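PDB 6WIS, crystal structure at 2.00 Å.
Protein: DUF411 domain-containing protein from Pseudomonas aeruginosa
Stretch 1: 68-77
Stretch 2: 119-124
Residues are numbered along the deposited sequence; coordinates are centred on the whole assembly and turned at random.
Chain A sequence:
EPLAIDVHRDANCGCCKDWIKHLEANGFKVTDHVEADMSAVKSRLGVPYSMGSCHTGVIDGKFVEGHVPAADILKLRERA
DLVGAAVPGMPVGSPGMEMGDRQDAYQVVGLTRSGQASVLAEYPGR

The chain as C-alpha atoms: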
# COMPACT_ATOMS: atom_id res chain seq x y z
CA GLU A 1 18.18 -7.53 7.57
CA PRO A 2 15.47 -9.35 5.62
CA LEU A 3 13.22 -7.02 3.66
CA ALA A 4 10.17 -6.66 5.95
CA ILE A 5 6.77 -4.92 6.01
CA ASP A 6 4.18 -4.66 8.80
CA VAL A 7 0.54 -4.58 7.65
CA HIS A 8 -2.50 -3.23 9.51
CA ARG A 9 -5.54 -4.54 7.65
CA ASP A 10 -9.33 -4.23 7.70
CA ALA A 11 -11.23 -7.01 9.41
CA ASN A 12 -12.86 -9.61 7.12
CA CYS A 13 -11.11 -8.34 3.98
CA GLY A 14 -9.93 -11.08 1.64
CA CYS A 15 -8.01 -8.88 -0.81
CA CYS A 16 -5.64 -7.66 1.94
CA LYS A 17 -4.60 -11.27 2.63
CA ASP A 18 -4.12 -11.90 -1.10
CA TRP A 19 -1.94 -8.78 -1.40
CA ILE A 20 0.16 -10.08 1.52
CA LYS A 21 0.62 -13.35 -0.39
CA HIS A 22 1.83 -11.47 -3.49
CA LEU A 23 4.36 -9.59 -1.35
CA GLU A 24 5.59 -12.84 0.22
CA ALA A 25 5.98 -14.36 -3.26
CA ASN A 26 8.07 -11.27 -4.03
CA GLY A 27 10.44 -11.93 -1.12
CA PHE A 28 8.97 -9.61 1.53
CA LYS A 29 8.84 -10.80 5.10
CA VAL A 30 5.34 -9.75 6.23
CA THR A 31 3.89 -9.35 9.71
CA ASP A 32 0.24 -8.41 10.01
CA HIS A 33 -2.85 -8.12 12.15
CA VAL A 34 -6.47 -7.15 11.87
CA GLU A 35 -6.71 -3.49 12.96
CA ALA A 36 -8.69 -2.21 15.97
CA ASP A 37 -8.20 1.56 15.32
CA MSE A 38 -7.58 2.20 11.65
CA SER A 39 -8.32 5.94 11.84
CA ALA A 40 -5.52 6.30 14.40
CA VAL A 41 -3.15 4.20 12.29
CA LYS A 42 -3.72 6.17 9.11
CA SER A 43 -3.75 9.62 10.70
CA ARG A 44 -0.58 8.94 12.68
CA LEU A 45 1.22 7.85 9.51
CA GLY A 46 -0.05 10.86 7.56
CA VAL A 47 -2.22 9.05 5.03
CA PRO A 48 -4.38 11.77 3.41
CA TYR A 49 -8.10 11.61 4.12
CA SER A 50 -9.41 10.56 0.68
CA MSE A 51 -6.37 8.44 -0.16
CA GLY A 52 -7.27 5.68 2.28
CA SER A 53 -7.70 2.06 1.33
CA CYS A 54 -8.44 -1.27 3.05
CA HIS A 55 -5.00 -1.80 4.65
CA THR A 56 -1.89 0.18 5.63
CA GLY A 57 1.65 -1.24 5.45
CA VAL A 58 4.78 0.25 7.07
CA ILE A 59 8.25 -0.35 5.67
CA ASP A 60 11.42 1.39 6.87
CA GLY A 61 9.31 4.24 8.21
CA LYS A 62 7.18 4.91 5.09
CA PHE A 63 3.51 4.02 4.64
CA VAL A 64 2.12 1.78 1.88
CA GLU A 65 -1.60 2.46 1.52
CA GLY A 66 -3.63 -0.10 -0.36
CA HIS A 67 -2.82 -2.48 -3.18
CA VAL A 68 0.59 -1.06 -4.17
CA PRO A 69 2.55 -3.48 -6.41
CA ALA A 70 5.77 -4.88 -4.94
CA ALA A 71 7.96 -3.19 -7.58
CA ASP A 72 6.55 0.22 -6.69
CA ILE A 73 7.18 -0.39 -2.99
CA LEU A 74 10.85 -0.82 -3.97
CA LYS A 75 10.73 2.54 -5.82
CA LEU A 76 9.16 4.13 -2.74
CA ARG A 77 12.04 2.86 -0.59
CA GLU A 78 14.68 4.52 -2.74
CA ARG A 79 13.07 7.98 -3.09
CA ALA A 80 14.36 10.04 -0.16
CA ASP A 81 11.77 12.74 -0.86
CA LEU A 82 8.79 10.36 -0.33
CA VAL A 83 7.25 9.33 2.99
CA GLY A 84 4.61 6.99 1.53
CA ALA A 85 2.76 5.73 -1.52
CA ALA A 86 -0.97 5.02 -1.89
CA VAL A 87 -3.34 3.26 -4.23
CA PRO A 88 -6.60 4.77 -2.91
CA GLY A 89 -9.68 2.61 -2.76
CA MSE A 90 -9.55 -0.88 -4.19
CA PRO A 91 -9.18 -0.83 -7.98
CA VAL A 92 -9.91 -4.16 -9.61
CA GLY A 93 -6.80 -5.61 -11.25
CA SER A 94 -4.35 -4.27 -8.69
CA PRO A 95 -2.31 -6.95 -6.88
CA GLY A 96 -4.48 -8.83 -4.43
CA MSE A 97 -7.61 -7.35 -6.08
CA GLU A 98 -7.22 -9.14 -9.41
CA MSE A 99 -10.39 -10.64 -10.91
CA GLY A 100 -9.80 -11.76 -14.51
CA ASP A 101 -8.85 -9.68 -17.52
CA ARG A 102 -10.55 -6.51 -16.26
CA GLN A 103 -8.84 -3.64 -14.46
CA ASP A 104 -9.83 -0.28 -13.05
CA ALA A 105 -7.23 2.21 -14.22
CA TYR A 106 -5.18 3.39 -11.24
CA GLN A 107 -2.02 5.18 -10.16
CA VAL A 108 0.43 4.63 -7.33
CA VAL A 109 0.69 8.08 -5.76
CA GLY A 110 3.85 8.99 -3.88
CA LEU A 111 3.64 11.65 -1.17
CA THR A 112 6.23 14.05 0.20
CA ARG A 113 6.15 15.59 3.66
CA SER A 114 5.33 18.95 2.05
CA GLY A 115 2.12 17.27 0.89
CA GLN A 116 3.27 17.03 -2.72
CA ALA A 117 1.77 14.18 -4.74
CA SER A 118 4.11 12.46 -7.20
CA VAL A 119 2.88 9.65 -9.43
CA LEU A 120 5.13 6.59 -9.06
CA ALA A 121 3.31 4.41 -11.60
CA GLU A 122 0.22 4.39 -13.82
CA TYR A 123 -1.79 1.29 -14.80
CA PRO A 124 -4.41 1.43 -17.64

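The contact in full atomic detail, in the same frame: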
# COMPACT_ATOMS: atom_id res chain seq x y z
N VAL A 68 -0.61 -1.51 -3.45
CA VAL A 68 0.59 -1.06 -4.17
C VAL A 68 1.37 -2.28 -4.67
O VAL A 68 1.66 -3.19 -3.87
CB VAL A 68 1.48 -0.21 -3.27
CG1 VAL A 68 2.71 0.28 -4.06
CG2 VAL A 68 0.70 1.00 -2.64
N PRO A 69 1.74 -2.35 -5.95
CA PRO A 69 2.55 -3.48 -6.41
C PRO A 69 3.92 -3.50 -5.75
O PRO A 69 4.49 -2.45 -5.43
CB PRO A 69 2.67 -3.22 -7.93
CG PRO A 69 1.40 -2.44 -8.25
CD PRO A 69 1.27 -1.51 -7.06
N ALA A 70 4.47 -4.71 -5.60
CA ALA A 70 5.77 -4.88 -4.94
C ALA A 70 6.86 -4.01 -5.57
O ALA A 70 7.64 -3.37 -4.85
CB ALA A 70 6.18 -6.36 -4.99
N ALA A 71 6.92 -3.97 -6.90
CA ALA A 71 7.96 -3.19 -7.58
C ALA A 71 7.87 -1.70 -7.27
O ALA A 71 8.90 -1.01 -7.21
CB ALA A 71 7.89 -3.39 -9.10
N ASP A 72 6.67 -1.19 -7.04
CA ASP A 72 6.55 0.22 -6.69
C ASP A 72 6.85 0.48 -5.23
O ASP A 72 7.24 1.61 -4.90
CB ASP A 72 5.15 0.73 -7.05
CG ASP A 72 4.83 0.52 -8.52
OD1 ASP A 72 5.73 0.77 -9.34
OD2 ASP A 72 3.71 0.09 -8.87
N ILE A 73 6.71 -0.52 -4.37
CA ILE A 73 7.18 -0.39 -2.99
C ILE A 73 8.70 -0.24 -2.99
O ILE A 73 9.25 0.58 -2.24
CB ILE A 73 6.73 -1.58 -2.13
CG1 ILE A 73 5.19 -1.61 -1.98
CG2 ILE A 73 7.33 -1.48 -0.73
CD1 ILE A 73 4.70 -2.89 -1.15
N LEU A 74 9.40 -0.99 -3.86
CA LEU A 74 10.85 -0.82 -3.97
C LEU A 74 11.22 0.59 -4.44
O LEU A 74 12.18 1.19 -3.92
CB LEU A 74 11.46 -1.88 -4.91
CG LEU A 74 11.22 -3.38 -4.63
CD1 LEU A 74 11.87 -4.29 -5.71
CD2 LEU A 74 11.69 -3.81 -3.21
N LYS A 75 10.46 1.16 -5.39
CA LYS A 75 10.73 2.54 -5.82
C LYS A 75 10.49 3.53 -4.69
O LYS A 75 11.23 4.51 -4.54
CB LYS A 75 9.87 2.94 -7.02
CG LYS A 75 10.04 2.04 -8.24
CD LYS A 75 9.08 2.44 -9.37
N LEU A 76 9.43 3.30 -3.91
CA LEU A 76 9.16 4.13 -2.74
C LEU A 76 10.35 4.15 -1.80
O LEU A 76 10.77 5.21 -1.32
CB LEU A 76 7.91 3.61 -2.02
CG LEU A 76 7.59 4.21 -0.65
CD1 LEU A 76 7.30 5.72 -0.79
CD2 LEU A 76 6.39 3.48 0.00
N ARG A 77 10.94 2.98 -1.54
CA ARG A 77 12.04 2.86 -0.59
C ARG A 77 13.24 3.69 -1.00
O ARG A 77 13.96 4.20 -0.14
CB ARG A 77 12.46 1.41 -0.44
CG ARG A 77 11.45 0.57 0.30
CD ARG A 77 11.96 -0.82 0.59
NE ARG A 77 12.95 -0.86 1.67
CZ ARG A 77 14.22 -1.21 1.49
NH1 ARG A 77 14.65 -1.54 0.29
NH2 ARG A 77 15.05 -1.23 2.51
N VAL A 119 3.36 10.93 -8.92
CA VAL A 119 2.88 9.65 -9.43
C VAL A 119 4.06 8.72 -9.64
O VAL A 119 4.97 9.01 -10.43
CB VAL A 119 2.07 9.85 -10.71
CG1 VAL A 119 1.75 8.51 -11.39
CG2 VAL A 119 0.80 10.62 -10.40
N LEU A 120 4.07 7.60 -8.91
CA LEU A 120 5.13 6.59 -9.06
C LEU A 120 4.89 5.67 -10.24
O LEU A 120 5.85 5.18 -10.84
CB LEU A 120 5.24 5.72 -7.81
CG LEU A 120 5.87 6.27 -6.53
CD1 LEU A 120 5.95 5.18 -5.49
CD2 LEU A 120 7.26 6.86 -6.82
N ALA A 121 3.63 5.41 -10.58
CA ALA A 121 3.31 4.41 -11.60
C ALA A 121 1.86 4.60 -12.01
O ALA A 121 1.01 4.96 -11.18
CB ALA A 121 3.53 2.99 -11.06
N GLU A 122 1.57 4.32 -13.28
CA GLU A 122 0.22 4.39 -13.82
C GLU A 122 -0.12 3.07 -14.50
O GLU A 122 0.70 2.51 -15.23
CB GLU A 122 0.06 5.54 -14.83
CG GLU A 122 -0.01 6.91 -14.22
CD GLU A 122 -0.15 8.01 -15.26
N TYR A 123 -1.33 2.57 -14.25
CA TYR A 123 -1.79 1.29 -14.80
C TYR A 123 -3.11 1.52 -15.52
O TYR A 123 -4.07 2.02 -14.89
CB TYR A 123 -1.90 0.23 -13.70
CG TYR A 123 -0.53 -0.04 -13.06
CD1 TYR A 123 0.41 -0.86 -13.69
CD2 TYR A 123 -0.16 0.56 -11.86
CE1 TYR A 123 1.67 -1.09 -13.12
CE2 TYR A 123 1.09 0.33 -11.28
CZ TYR A 123 2.00 -0.50 -11.93
OH TYR A 123 3.25 -0.73 -11.37
N PRO A 124 -3.22 1.17 -16.81
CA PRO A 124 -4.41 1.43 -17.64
C PRO A 124 -5.63 0.65 -17.19
O PRO A 124 -6.78 1.07 -17.35
CB PRO A 124 -3.96 0.95 -19.03
CG PRO A 124 -3.01 -0.19 -18.72
CD PRO A 124 -2.23 0.34 -17.53

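Stretch 1 enters as a short loop, V68 and P69, and then forms a helix from A70 to R77. P69 occupies the N-cap position, and its carbonyl serves the first turn: I73 N donates to P69 O at 3.1 Å, and D72 N makes a weak bond to the same P69 O at 3.0 Å. The regular i to i+4 pattern follows, including L76 N to D72 O at 2.9 Å. Stretch 2 contains strand residues 119-123, continuing a strand that begins earlier in the chain. The helix and strand axes run nearly antiparallel, at 164° between their N-to-C directions, and approach to 9.0 Å. The closest CA pair is D72 and L120, whose CA atoms lie 6.9 Å apart. No backbone hydrogen bond joins the two stretches, so the contact rests mainly on side chains and buries 262 Å² in total.

The antiparallel course explains the pairing order: Y123, late in the strand, meets P69 and D72 at the start of the helix, while L120, earlier in the strand, reaches D72, K75 and L76 further along it. The strand does not alternate strictly here. L120 and A121 both direct CA-to-CB toward the helix, and L120 has phi/psi of -81/-31, far from extended values; E122 then points away and Y123 toward.

D72 supplies the polar link. With chi1 at -57° (m), its carboxylate reaches the strand, and Y123 OH donates a hydrogen bond to D72 OD2 at 2.7 Å. OD2 lies at the edge of the tyrosine ring, near its plane, as expected for an acceptor of the phenolic proton. Both carboxylate oxygens, D72 OD1 and D72 OD2, lie 3.6 Å from A121 CB, so the methyl group packs against the carboxylate as a whole. P69 also packs against the tyrosine: P69 CG is 4.1 Å from Y123 CE2 and 4.0 Å from Y123 OH, in an oblique approach to the ring.

L120 has the largest covered area in the contact, 80 Å². Its m,t rotamer carries CD1 to the helix backbone, 3.8 Å from D72 O and 4.3 Å from L76 N. Since those two backbone atoms are already paired with each other, the leucine methyl packs over an internally satisfied helical hydrogen bond. The same CD1 lies 4.3 Å from L76 CB, an apolar contact made although L76 CA-to-CB points sideways. The CA-to-CB bond of K75 points toward the strand, but the approach is loose, with K75 CD 4.5 Å from L120 O; CE and NZ are not modelled, so the coordinates place no ammonium group here.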